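Local coordinates for protein 273aa long hypothetical dTDP-4-dehydrorhamnose reductase (Sulfolobus tokodaii, PDB 2GGS) that binds NADPH and probably reduces dTDP-4-dehydrorhamnose to dTDP-rhamnose, as a member of the extended short-chain dehydrogenase/reductase family, at residues T107-D112 and P124-Y130; F177-S182 and R244-L250; S191-L196 and I258-F263. All blocks are in the same frame, centred on the assembly; numbering follows the deposited sequence.

How the interactions relate
Short local loops and long crossed closures can cooperate in one fold, as this chain illustrates. From the N terminus, interaction 1 comes first: it closes a loop with only 11 residues between its segments, joining the end of strand 101-107 of the parallel sheet to the start of helix 129-141 beside the cofactor. Interactions 2 and 3 follow and cross: 177-182 and 191-196 open in turn, then 244-250 and 258-263 close in the same order, each with 61 residues between its segments. Interactions 1 and 2 touch, with Asp-108 probably hydrogen-bonded to Ser-248 and Tyr-109 packed on Arg-244 and Pro-245. Interaction 3 lies apart, tying the loop after helix 253-258 to helix 186-199.

Interaction 1. Residues T107-D112 and P124-Y130; sequences TDYVFD and PNPINYY. With NDP (NADPH dihydro-nicotinamide-adenine-dinucleotide phosphate), chain C.
Tyr-130 (chi1 t) lies against Thr-107 and Tyr-109: its CE2 is 3.5 Å from Thr-107 OG1, and its CD2 3.9 Å from Tyr-109 CD2, which sits at the edge of the Tyr-130 ring. Its OH is hydrogen-bonded to O2D of NADPH at 2.8 Å, and one water links Tyr-130 OH (3.0 Å) to Thr-107 OG1 (2.8 Å). Thr-107 ends strand 101-107 with chi1 t, so its OG1 accepts from Tyr-109 N at 3.1 Å, an ST turn leading into 3-10 residues 108-110. Lys-134, one helical turn after Tyr-130, also binds the cofactor; the trio is consistent with the Thr-Tyr-Lys catalytic triad and YxxxK motif of short-chain dehydrogenases. Farther from the cofactor the backbones come together, Val-110 and Pro-126 having CA atoms 4.5 Å apart and Phe-111 and Pro-124 4.6 Å. Asn-125 N donates to Val-110 O (2.8 Å), while Val-110 CG2 meets Pro-124 CB at 3.9 Å. A second water donates to Tyr-109 O (2.7 Å) and Phe-111 O (2.8 Å) and accepts from Ile-127 N (2.9 Å). At the N-cap of helix 129-141, Asn-128 caps Gly-131 N through OD1 and gives ND2 to Lys-243 O.

Interaction 2. Residues F177-S182 and R244-L250; sequences FKGYYS and RPYDSSL
Phe-177 (chi1 t), the last residue of strand 174-177, begins the contact by turning one ring face to Arg-244, whose CB makes a CH-pi contact 4.3 Å from the ring centroid; Pro-245 O lies at the ring edge, 3.5 Å from Phe-177 CE2. Lys-178 O comes within 3.3 Å of Tyr-246 CE1. Gly-179 is fully extended (phi 172°, psi 174°) and sets its CA 3.0 Å from Tyr-246 O, where a CB would clash with that carbonyl. Tyr-180 then makes a single parallel beta bridge with Asp-247, the two CA atoms 4.5 Å apart: Tyr-180 N donates to Tyr-246 O (2.8 Å), and Ser-248 N donates to Tyr-180 O (3.0 Å). Strand 180-181 thus runs between this loop and its antiparallel partner 212-213, in the C-terminal part of the chain that in extended short-chain dehydrogenases builds the substrate-binding region. With chi1 m, Tyr-180 aims its ring edge at the face of Tyr-246, an offset edge-to-face pair with centroids 5.8 Å apart and planes at 79°. Asp-247 OD1 takes Ser-249 N at 2.9 Å in an Asx turn, while its OD2 forms a salt bridge with Arg-211. The ring of Tyr-181 (chi1 p) turns from 244-250 to the cofactor side, about 6 Å from NADPH between nearest atoms. Finally Ser-182 (chi1 p) uses OG to accept from Leu-250 N at 3.3 Å.

Interaction 3. Residues S191-L196 and I258-F263; sequences SAILEL and ILSTDF
A helix offers a neighbouring loop hollows between its side chains, and here Leu-259 fills one. Residues 191-196 are regular helix; the opposing segment leaves helix 253-258 at Leu-259 (phi -95°, psi 145°) and runs back along the helix in the opposite sense, extended at Leu-259, Thr-261 and Asp-262 but bent at Ser-260 (phi -75°, psi -42°), so that Glu-195 faces Leu-259 (CA atoms 6.8 Å apart) and Ala-192 faces Phe-263 (6.4 Å between CA atoms). Leu-259, in the common m,t rotamer, pushes between Ala-192, Glu-195 and Leu-196, three residues grouped on one side of the helix. Its CD1 reaches Ala-192 CB at 3.8 Å, and its CD2 lies 3.7 Å from both Glu-195 CB and Leu-196 CD2. Beside it Phe-263 only brushes the helix, its CB 4.1 Å from Ala-192 CB. Over this apolar floor Glu-195 reaches across as a clamp: its OE1 accepts from Ser-260 N at 2.9 Å and its OE2 from Thr-261 N at 3.2 Å, so one carboxylate binds two consecutive amides. Thr-261 tucks its CG2 3.1 Å from Glu-195 OE2, and a water 3.1 Å from Thr-261 OG1 is also weakly bonded to Ser-191 OG at 3.3 Å. With the loop after helix 253-258 laid along it, helix 186-199 packs Ile-193 on helix 11-20 and strand 147-151, as one of the helices flanking the parallel sheet of the NADP-binding Rossmann fold.

Interaction 1. Residues T107-D112 and P124-Y130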
loop_
_atom_site.group_PDB
_atom_site.type_symbol
_atom_site.label_atom_id
_atom_site.label_comp_id
_atom_site.label_asym_id
_atom_site.label_seq_id
_atom_site.Cartn_x
_atom_site.Cartn_y
_atom_site.Cartn_z
ATOM N N THR A 107 -2.556 -2.345 -5.146
ATOM C CA THR A 107 -3.663 -1.497 -4.658
ATOM C C THR A 107 -5.041 -1.939 -5.149
ATOM O O THR A 107 -5.206 -2.410 -6.275
ATOM C CB THR A 107 -3.414 0.012 -5.027
ATOM O OG1 THR A 107 -4.511 0.825 -4.569
ATOM C CG2 THR A 107 -3.236 0.188 -6.549
ATOM N N ASP A 108 -6.045 -1.692 -4.302
ATOM C CA ASP A 108 -7.444 -1.831 -4.645
ATOM C C ASP A 108 -7.911 -0.868 -5.746
ATOM O O ASP A 108 -8.912 -1.123 -6.406
ATOM C CB ASP A 108 -8.304 -1.691 -3.361
ATOM C CG ASP A 108 -8.185 -0.331 -2.687
ATOM O OD1 ASP A 108 -7.115 0.330 -2.769
ATOM O OD2 ASP A 108 -9.174 0.077 -2.030
ATOM N N TYR A 109 -7.160 0.239 -5.972
ATOM C CA TYR A 109 -7.503 1.173 -7.055
ATOM C C TYR A 109 -7.177 0.630 -8.461
ATOM O O TYR A 109 -7.422 1.300 -9.445
ATOM C CB TYR A 109 -6.847 2.566 -6.845
ATOM C CG TYR A 109 -7.522 3.409 -5.789
ATOM C CD1 TYR A 109 -8.393 2.819 -4.826
ATOM C CD2 TYR A 109 -7.335 4.794 -5.745
ATOM C CE1 TYR A 109 -9.028 3.599 -3.852
ATOM C CE2 TYR A 109 -7.965 5.583 -4.753
ATOM C CZ TYR A 109 -8.805 4.971 -3.819
ATOM O OH TYR A 109 -9.436 5.711 -2.826
ATOM N N VAL A 110 -6.625 -0.580 -8.564
ATOM C CA VAL A 110 -6.606 -1.209 -9.899
ATOM C C VAL A 110 -8.000 -1.624 -10.376
ATOM O O VAL A 110 -8.145 -1.928 -11.549
ATOM C CB VAL A 110 -5.654 -2.436 -10.035
ATOM C CG1 VAL A 110 -4.191 -2.089 -9.604
ATOM C CG2 VAL A 110 -6.211 -3.671 -9.284
ATOM N N PHE A 111 -8.998 -1.663 -9.477
ATOM C CA PHE A 111 -10.389 -2.052 -9.867
ATOM C C PHE A 111 -11.286 -0.843 -10.122
ATOM O O PHE A 111 -11.030 0.243 -9.582
ATOM C CB PHE A 111 -10.997 -2.956 -8.787
ATOM C CG PHE A 111 -10.231 -4.236 -8.585
ATOM C CD1 PHE A 111 -10.316 -5.265 -9.529
ATOM C CD2 PHE A 111 -9.412 -4.413 -7.458
ATOM C CE1 PHE A 111 -9.576 -6.455 -9.365
ATOM C CE2 PHE A 111 -8.706 -5.608 -7.250
ATOM C CZ PHE A 111 -8.774 -6.630 -8.210
ATOM N N ASP A 112 -12.346 -1.040 -10.924
ATOM C CA ASP A 112 -13.150 0.113 -11.340
ATOM C C ASP A 112 -14.143 0.550 -10.263
ATOM O O ASP A 112 -14.667 1.656 -10.310
ATOM C CB ASP A 112 -13.806 -0.062 -12.728
ATOM C CG ASP A 112 -14.768 -1.209 -12.803
ATOM O OD1 ASP A 112 -15.315 -1.598 -11.763
ATOM O OD2 ASP A 112 -15.040 -1.671 -13.949
ATOM N N PRO A 124 -8.764 -6.325 -13.234
ATOM C CA PRO A 124 -8.503 -4.890 -13.019
ATOM C C PRO A 124 -8.978 -4.043 -14.177
ATOM O O PRO A 124 -8.904 -4.459 -15.358
ATOM C CB PRO A 124 -6.965 -4.826 -12.927
ATOM C CG PRO A 124 -6.562 -6.215 -12.446
ATOM C CD PRO A 124 -7.508 -7.106 -13.205
ATOM N N ASN A 125 -9.483 -2.859 -13.833
ATOM C CA ASN A 125 -9.974 -1.896 -14.811
ATOM C C ASN A 125 -9.954 -0.522 -14.142
ATOM O O ASN A 125 -11.008 0.048 -13.827
ATOM C CB ASN A 125 -11.394 -2.254 -15.295
ATOM C CG ASN A 125 -11.834 -1.418 -16.505
ATOM O OD1 ASN A 125 -11.017 -0.958 -17.300
ATOM N ND2 ASN A 125 -13.135 -1.246 -16.654
ATOM N N PRO A 126 -8.745 0.028 -13.902
ATOM C CA PRO A 126 -8.640 1.249 -13.071
ATOM C C PRO A 126 -9.289 2.470 -13.713
ATOM O O PRO A 126 -9.295 2.595 -14.977
ATOM C CB PRO A 126 -7.117 1.486 -12.931
ATOM C CG PRO A 126 -6.425 0.357 -13.651
ATOM C CD PRO A 126 -7.448 -0.470 -14.403
ATOM N N ILE A 127 -9.817 3.361 -12.871
ATOM C CA ILE A 127 -10.421 4.615 -13.333
ATOM C C ILE A 127 -9.638 5.883 -12.957
ATOM O O ILE A 127 -10.118 7.013 -13.141
ATOM C CB ILE A 127 -11.917 4.714 -12.932
ATOM C CG1 ILE A 127 -12.074 4.920 -11.414
ATOM C CG2 ILE A 127 -12.657 3.477 -13.445
ATOM C CD1 ILE A 127 -13.571 5.184 -10.939
ATOM N N ASN A 128 -8.435 5.712 -12.408
ATOM C CA ASN A 128 -7.546 6.839 -12.194
ATOM C C ASN A 128 -6.125 6.423 -12.537
ATOM O O ASN A 128 -5.845 5.205 -12.588
ATOM C CB ASN A 128 -7.662 7.403 -10.761
ATOM C CG ASN A 128 -7.461 6.342 -9.685
ATOM O OD1 ASN A 128 -6.431 5.669 -9.628
ATOM N ND2 ASN A 128 -8.458 6.196 -8.820
ATOM N N TYR A 129 -5.243 7.402 -12.775
ATOM C CA TYR A 129 -3.879 7.076 -13.204
ATOM C C TYR A 129 -3.015 6.436 -12.088
ATOM O O TYR A 129 -2.105 5.660 -12.382
ATOM C CB TYR A 129 -3.168 8.252 -13.912
ATOM C CG TYR A 129 -2.017 7.670 -14.690
ATOM C CD1 TYR A 129 -2.262 6.915 -15.845
ATOM C CD2 TYR A 129 -0.703 7.753 -14.206
ATOM C CE1 TYR A 129 -1.205 6.284 -16.536
ATOM C CE2 TYR A 129 0.360 7.105 -14.898
ATOM C CZ TYR A 129 0.084 6.395 -16.061
ATOM O OH TYR A 129 1.103 5.722 -16.721
ATOM N N TYR A 130 -3.281 6.745 -10.826
ATOM C CA TYR A 130 -2.594 6.045 -9.763
ATOM C C TYR A 130 -2.862 4.542 -9.943
ATOM O O TYR A 130 -1.924 3.733 -9.992
ATOM C CB TYR A 130 -3.089 6.517 -8.382
ATOM C CG TYR A 130 -2.643 5.617 -7.261
ATOM C CD1 TYR A 130 -1.309 5.534 -6.878
ATOM C CD2 TYR A 130 -3.574 4.810 -6.588
ATOM C CE1 TYR A 130 -0.904 4.700 -5.830
ATOM C CE2 TYR A 130 -3.173 3.940 -5.549
ATOM C CZ TYR A 130 -1.849 3.892 -5.177
ATOM O OH TYR A 130 -1.440 3.082 -4.143
HETATM P PA NDP C . 3.875 6.039 1.436
HETATM O O1A NDP C . 3.399 7.163 0.614
HETATM O O2A NDP C . 3.797 6.284 2.896
HETATM O O5B NDP C . 5.362 5.638 1.084
HETATM C C5B NDP C . 5.839 5.727 -0.247
HETATM C C4B NDP C . 7.259 5.226 -0.197
HETATM O O4B NDP C . 7.733 5.158 -1.545
HETATM C C3B NDP C . 8.183 6.108 0.626
HETATM O O3B NDP C . 9.041 5.283 1.368
HETATM C C2B NDP C . 8.966 6.838 -0.474
HETATM O O2B NDP C . 10.233 7.153 0.019
HETATM C C1B NDP C . 9.028 5.739 -1.525
HETATM N N9A NDP C . 9.331 6.289 -2.850
HETATM C C8A NDP C . 8.520 7.057 -3.629
HETATM N N7A NDP C . 9.198 7.376 -4.769
HETATM C C5A NDP C . 10.416 6.813 -4.692
HETATM C C6A NDP C . 11.518 6.820 -5.555
HETATM N N6A NDP C . 11.501 7.582 -6.684
HETATM N N1A NDP C . 12.635 6.149 -5.139
HETATM C C2A NDP C . 12.719 5.457 -3.936
HETATM N N3A NDP C . 11.637 5.470 -3.090
HETATM C C4A NDP C . 10.526 6.141 -3.472
HETATM O O3 NDP C . 3.002 4.785 0.891
HETATM P PN NDP C . 2.370 3.580 1.773
HETATM O O1N NDP C . 3.274 3.034 2.761
HETATM O O2N NDP C . 1.048 4.127 2.157
HETATM O O5D NDP C . 2.092 2.530 0.598
HETATM C C5D NDP C . 2.874 1.345 0.494
HETATM C C4D NDP C . 2.490 0.529 -0.734
HETATM O O4D NDP C . 1.132 0.174 -0.619
HETATM C C3D NDP C . 2.630 1.271 -2.060
HETATM O O3D NDP C . 2.976 0.271 -2.980
HETATM C C2D NDP C . 1.238 1.777 -2.344
HETATM O O2D NDP C . 1.058 1.987 -3.734
HETATM C C1D NDP C . 0.419 0.586 -1.788
HETATM N N1N NDP C . -0.944 1.007 -1.443
HETATM C C2N NDP C . -1.089 2.132 -0.677
HETATM C C3N NDP C . -2.318 2.496 -0.144
HETATM C C7N NDP C . -2.409 3.734 0.688
HETATM O O7N NDP C . -3.683 4.229 1.029
HETATM N N7N NDP C . -1.297 4.353 1.079
HETATM C C4N NDP C . -3.554 1.656 -0.411
HETATM C C5N NDP C . -3.306 0.456 -1.294
HETATM C C6N NDP C . -2.010 0.187 -1.752
HETATM P P2B NDP C . 10.634 8.690 0.500
HETATM O O1X NDP C . 11.832 8.442 1.325
HETATM O O2X NDP C . 9.486 9.278 1.250
HETATM O O3X NDP C . 10.922 9.574 -0.740
HETATM O O HOH W 1 -3.996 2.720 -2.585
HETATM O O HOH W 2 -9.724 2.628 -10.034
#

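Interaction 2. Residues F177-S182 and R244-L250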
loop_
_atom_site.group_PDB
_atom_site.type_symbol
_atom_site.label_atom_id
_atom_site.label_comp_id
_atom_site.label_asym_id
_atom_site.label_seq_id
_atom_site.Cartn_x
_atom_site.Cartn_y
_atom_site.Cartn_z
ATOM N N PHE A 177 -16.090 10.906 1.137
ATOM C CA PHE A 177 -16.498 10.301 -0.106
ATOM C C PHE A 177 -17.544 9.208 0.116
ATOM O O PHE A 177 -17.352 8.317 0.946
ATOM C CB PHE A 177 -15.263 9.724 -0.819
ATOM C CG PHE A 177 -15.564 9.026 -2.119
ATOM C CD1 PHE A 177 -16.170 9.712 -3.181
ATOM C CD2 PHE A 177 -15.197 7.686 -2.310
ATOM C CE1 PHE A 177 -16.438 9.075 -4.404
ATOM C CE2 PHE A 177 -15.464 7.023 -3.533
ATOM C CZ PHE A 177 -16.073 7.734 -4.594
ATOM N N LYS A 178 -18.640 9.288 -0.633
ATOM C CA LYS A 178 -19.621 8.203 -0.676
ATOM C C LYS A 178 -19.065 7.020 -1.453
ATOM O O LYS A 178 -19.128 6.994 -2.686
ATOM C CB LYS A 178 -20.949 8.669 -1.295
ATOM C CG LYS A 178 -22.095 7.634 -1.226
ATOM C CD LYS A 178 -23.372 8.215 -1.858
ATOM C CE LYS A 178 -24.417 7.186 -2.182
ATOM N NZ LYS A 178 -25.413 7.829 -3.099
ATOM N N GLY A 179 -18.543 6.042 -0.713
ATOM C CA GLY A 179 -18.013 4.820 -1.305
ATOM C C GLY A 179 -17.318 4.000 -0.240
ATOM O O GLY A 179 -17.141 4.473 0.894
ATOM N N TYR A 180 -16.898 2.799 -0.627
ATOM C CA TYR A 180 -16.463 1.731 0.306
ATOM C C TYR A 180 -14.999 1.523 -0.023
ATOM O O TYR A 180 -14.642 1.475 -1.212
ATOM C CB TYR A 180 -17.299 0.504 0.149
ATOM C CG TYR A 180 -18.758 0.798 0.471
ATOM C CD1 TYR A 180 -19.574 1.343 -0.494
ATOM C CD2 TYR A 180 -19.287 0.525 1.739
ATOM C CE1 TYR A 180 -20.879 1.642 -0.233
ATOM C CE2 TYR A 180 -20.650 0.817 2.034
ATOM C CZ TYR A 180 -21.423 1.368 1.023
ATOM O OH TYR A 180 -22.764 1.659 1.231
ATOM N N TYR A 181 -14.186 1.211 0.963
ATOM C CA TYR A 181 -13.063 0.316 0.794
ATOM C C TYR A 181 -12.699 -0.587 1.964
ATOM O O TYR A 181 -13.564 -0.884 2.791
ATOM C CB TYR A 181 -11.899 1.338 0.495
ATOM C CG TYR A 181 -11.448 2.253 1.674
ATOM C CD1 TYR A 181 -12.366 2.735 2.639
ATOM C CD2 TYR A 181 -10.118 2.667 1.780
ATOM C CE1 TYR A 181 -11.963 3.536 3.707
ATOM C CE2 TYR A 181 -9.697 3.504 2.829
ATOM C CZ TYR A 181 -10.619 3.935 3.797
ATOM O OH TYR A 181 -10.178 4.716 4.849
ATOM N N SER A 182 -11.434 -1.032 2.046
ATOM C CA SER A 182 -11.062 -1.988 3.069
ATOM C C SER A 182 -9.765 -1.582 3.835
ATOM O O SER A 182 -8.737 -2.247 3.724
ATOM C CB SER A 182 -10.917 -3.403 2.455
ATOM O OG SER A 182 -10.196 -3.340 1.272
ATOM N N ARG A 244 -12.324 8.470 -7.887
ATOM C CA ARG A 244 -12.088 7.299 -7.003
ATOM C C ARG A 244 -13.096 6.209 -7.329
ATOM O O ARG A 244 -14.237 6.524 -7.655
ATOM C CB ARG A 244 -12.217 7.703 -5.527
ATOM C CG ARG A 244 -10.928 8.187 -4.847
ATOM C CD ARG A 244 -10.287 9.378 -5.553
ATOM N NE ARG A 244 -9.219 9.931 -4.716
ATOM C CZ ARG A 244 -8.611 11.096 -4.980
ATOM N NH1 ARG A 244 -8.965 11.796 -6.060
ATOM N NH2 ARG A 244 -7.653 11.549 -4.185
ATOM N N PRO A 245 -12.689 4.923 -7.227
ATOM C CA PRO A 245 -13.649 3.816 -7.411
ATOM C C PRO A 245 -14.715 3.848 -6.321
ATOM O O PRO A 245 -14.414 4.122 -5.170
ATOM C CB PRO A 245 -12.772 2.545 -7.312
ATOM C CG PRO A 245 -11.536 2.990 -6.565
ATOM C CD PRO A 245 -11.318 4.436 -6.954
ATOM N N TYR A 246 -15.967 3.617 -6.704
ATOM C CA TYR A 246 -17.079 3.638 -5.729
ATOM C C TYR A 246 -16.935 2.631 -4.582
ATOM O O TYR A 246 -17.014 3.010 -3.421
ATOM C CB TYR A 246 -18.414 3.415 -6.429
ATOM C CG TYR A 246 -19.570 3.398 -5.455
ATOM C CD1 TYR A 246 -19.938 4.559 -4.771
ATOM C CD2 TYR A 246 -20.255 2.225 -5.188
ATOM C CE1 TYR A 246 -20.991 4.548 -3.851
ATOM C CE2 TYR A 246 -21.314 2.201 -4.269
ATOM C CZ TYR A 246 -21.671 3.374 -3.618
ATOM O OH TYR A 246 -22.728 3.383 -2.721
ATOM N N ASP A 247 -16.720 1.372 -4.917
ATOM C CA ASP A 247 -16.511 0.320 -3.934
ATOM C C ASP A 247 -15.293 -0.478 -4.325
ATOM O O ASP A 247 -15.380 -1.409 -5.143
ATOM C CB ASP A 247 -17.733 -0.607 -3.820
ATOM C CG ASP A 247 -17.584 -1.611 -2.711
ATOM O OD1 ASP A 247 -16.448 -1.795 -2.215
ATOM O OD2 ASP A 247 -18.598 -2.220 -2.291
ATOM N N SER A 248 -14.157 -0.125 -3.738
ATOM C CA SER A 248 -12.902 -0.862 -4.055
ATOM C C SER A 248 -12.568 -1.887 -2.963
ATOM O O SER A 248 -11.463 -2.427 -2.884
ATOM C CB SER A 248 -11.764 0.148 -4.284
ATOM O OG SER A 248 -11.490 0.860 -3.106
ATOM N N SER A 249 -13.559 -2.227 -2.124
ATOM C CA SER A 249 -13.275 -3.175 -1.069
ATOM C C SER A 249 -12.717 -4.460 -1.677
ATOM O O SER A 249 -13.086 -4.836 -2.811
ATOM C CB SER A 249 -14.537 -3.475 -0.240
ATOM O OG SER A 249 -15.563 -3.935 -1.074
ATOM N N LEU A 250 -11.824 -5.112 -0.919
ATOM C CA LEU A 250 -11.221 -6.392 -1.335
ATOM C C LEU A 250 -11.756 -7.569 -0.553
ATOM O O LEU A 250 -12.053 -7.452 0.629
ATOM C CB LEU A 250 -9.695 -6.372 -1.161
ATOM C CG LEU A 250 -9.002 -5.231 -1.901
ATOM C CD1 LEU A 250 -7.476 -5.487 -1.647
ATOM C CD2 LEU A 250 -9.382 -5.270 -3.384
HETATM O O HOH W 3 -12.770 3.223 -3.003
#

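Interaction 3. Residues S191-L196 and I258-F263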
loop_
_atom_site.group_PDB
_atom_site.type_symbol
_atom_site.label_atom_id
_atom_site.label_comp_id
_atom_site.label_asym_id
_atom_site.label_seq_id
_atom_site.Cartn_x
_atom_site.Cartn_y
_atom_site.Cartn_z
ATOM N N SER A 191 2.518 -7.096 9.681
ATOM C CA SER A 191 2.460 -8.382 10.384
ATOM C C SER A 191 2.026 -9.510 9.423
ATOM O O SER A 191 2.619 -10.612 9.450
ATOM C CB SER A 191 1.542 -8.282 11.595
ATOM O OG SER A 191 1.463 -9.553 12.231
ATOM N N ALA A 192 1.039 -9.237 8.567
ATOM C CA ALA A 192 0.610 -10.220 7.567
ATOM C C ALA A 192 1.708 -10.541 6.593
ATOM O O ALA A 192 1.963 -11.703 6.278
ATOM C CB ALA A 192 -0.627 -9.750 6.848
ATOM N N ILE A 193 2.405 -9.492 6.116
ATOM C CA ILE A 193 3.452 -9.692 5.138
ATOM C C ILE A 193 4.588 -10.546 5.718
ATOM O O ILE A 193 5.055 -11.486 5.048
ATOM C CB ILE A 193 3.944 -8.328 4.562
ATOM C CG1 ILE A 193 2.833 -7.725 3.682
ATOM C CG2 ILE A 193 5.272 -8.514 3.739
ATOM C CD1 ILE A 193 3.023 -6.218 3.294
ATOM N N LEU A 194 4.971 -10.284 6.974
ATOM C CA LEU A 194 5.944 -11.124 7.668
ATOM C C LEU A 194 5.534 -12.607 7.639
ATOM O O LEU A 194 6.364 -13.476 7.354
ATOM C CB LEU A 194 6.110 -10.698 9.111
ATOM C CG LEU A 194 7.536 -10.729 9.688
ATOM C CD1 LEU A 194 7.582 -10.415 11.166
ATOM C CD2 LEU A 194 8.260 -12.019 9.398
ATOM N N GLU A 195 4.279 -12.892 7.948
ATOM C CA GLU A 195 3.807 -14.302 7.911
ATOM C C GLU A 195 3.916 -14.895 6.515
ATOM O O GLU A 195 4.304 -16.065 6.319
ATOM C CB GLU A 195 2.347 -14.390 8.346
ATOM C CG GLU A 195 2.130 -14.791 9.766
ATOM C CD GLU A 195 0.690 -15.140 10.023
ATOM O OE1 GLU A 195 0.300 -16.303 9.746
ATOM O OE2 GLU A 195 -0.045 -14.242 10.486
ATOM N N LEU A 196 3.539 -14.099 5.528
ATOM C CA LEU A 196 3.559 -14.531 4.140
ATOM C C LEU A 196 4.964 -14.890 3.679
ATOM O O LEU A 196 5.154 -15.860 2.948
ATOM C CB LEU A 196 2.958 -13.452 3.232
ATOM C CG LEU A 196 1.433 -13.430 3.226
ATOM C CD1 LEU A 196 0.872 -12.209 2.465
ATOM C CD2 LEU A 196 0.890 -14.734 2.662
ATOM N N ILE A 258 -5.028 -18.606 5.089
ATOM C CA ILE A 258 -3.588 -18.854 5.152
ATOM C C ILE A 258 -2.940 -18.342 6.440
ATOM O O ILE A 258 -2.091 -19.003 7.064
ATOM C CB ILE A 258 -2.905 -18.201 3.936
ATOM C CG1 ILE A 258 -3.272 -18.953 2.665
ATOM C CG2 ILE A 258 -1.365 -18.115 4.125
ATOM C CD1 ILE A 258 -3.217 -18.101 1.405
ATOM N N LEU A 259 -3.325 -17.137 6.836
ATOM C CA LEU A 259 -2.631 -16.461 7.898
ATOM C C LEU A 259 -3.294 -16.671 9.252
ATOM O O LEU A 259 -4.534 -16.729 9.367
ATOM C CB LEU A 259 -2.532 -14.970 7.566
ATOM C CG LEU A 259 -1.865 -14.695 6.216
ATOM C CD1 LEU A 259 -1.838 -13.206 5.976
ATOM C CD2 LEU A 259 -0.441 -15.271 6.115
ATOM N N SER A 260 -2.461 -16.763 10.284
ATOM C CA SER A 260 -2.985 -16.924 11.649
ATOM C C SER A 260 -3.553 -15.637 12.213
ATOM O O SER A 260 -4.626 -15.649 12.850
ATOM C CB SER A 260 -1.910 -17.453 12.583
ATOM O OG SER A 260 -1.421 -18.667 12.062
ATOM N N THR A 261 -2.839 -14.543 11.960
ATOM C CA THR A 261 -3.117 -13.224 12.550
ATOM C C THR A 261 -4.370 -12.535 11.996
ATOM O O THR A 261 -4.643 -12.605 10.800
ATOM C CB THR A 261 -1.911 -12.263 12.366
ATOM O OG1 THR A 261 -2.030 -11.159 13.281
ATOM C CG2 THR A 261 -1.787 -11.716 10.885
ATOM N N ASP A 262 -5.132 -11.888 12.880
ATOM C CA ASP A 262 -6.271 -11.078 12.452
ATOM C C ASP A 262 -5.715 -9.746 11.951
ATOM O O ASP A 262 -5.495 -8.826 12.733
ATOM C CB ASP A 262 -7.275 -10.841 13.605
ATOM C CG ASP A 262 -8.426 -9.947 13.206
ATOM O OD1 ASP A 262 -8.337 -9.288 12.160
ATOM O OD2 ASP A 262 -9.474 -9.894 13.910
ATOM N N PHE A 263 -5.524 -9.667 10.641
ATOM C CA PHE A 263 -5.007 -8.463 9.990
ATOM C C PHE A 263 -6.132 -7.550 9.551
ATOM O O PHE A 263 -5.877 -6.473 9.033
ATOM C CB PHE A 263 -4.153 -8.864 8.777
ATOM C CG PHE A 263 -4.909 -9.664 7.734
ATOM C CD1 PHE A 263 -5.726 -9.047 6.790
ATOM C CD2 PHE A 263 -4.833 -11.059 7.733
ATOM C CE1 PHE A 263 -6.418 -9.796 5.826
ATOM C CE2 PHE A 263 -5.510 -11.803 6.762
ATOM C CZ PHE A 263 -6.319 -11.197 5.855
HETATM O O HOH W 4 -1.107 -8.303 13.832
#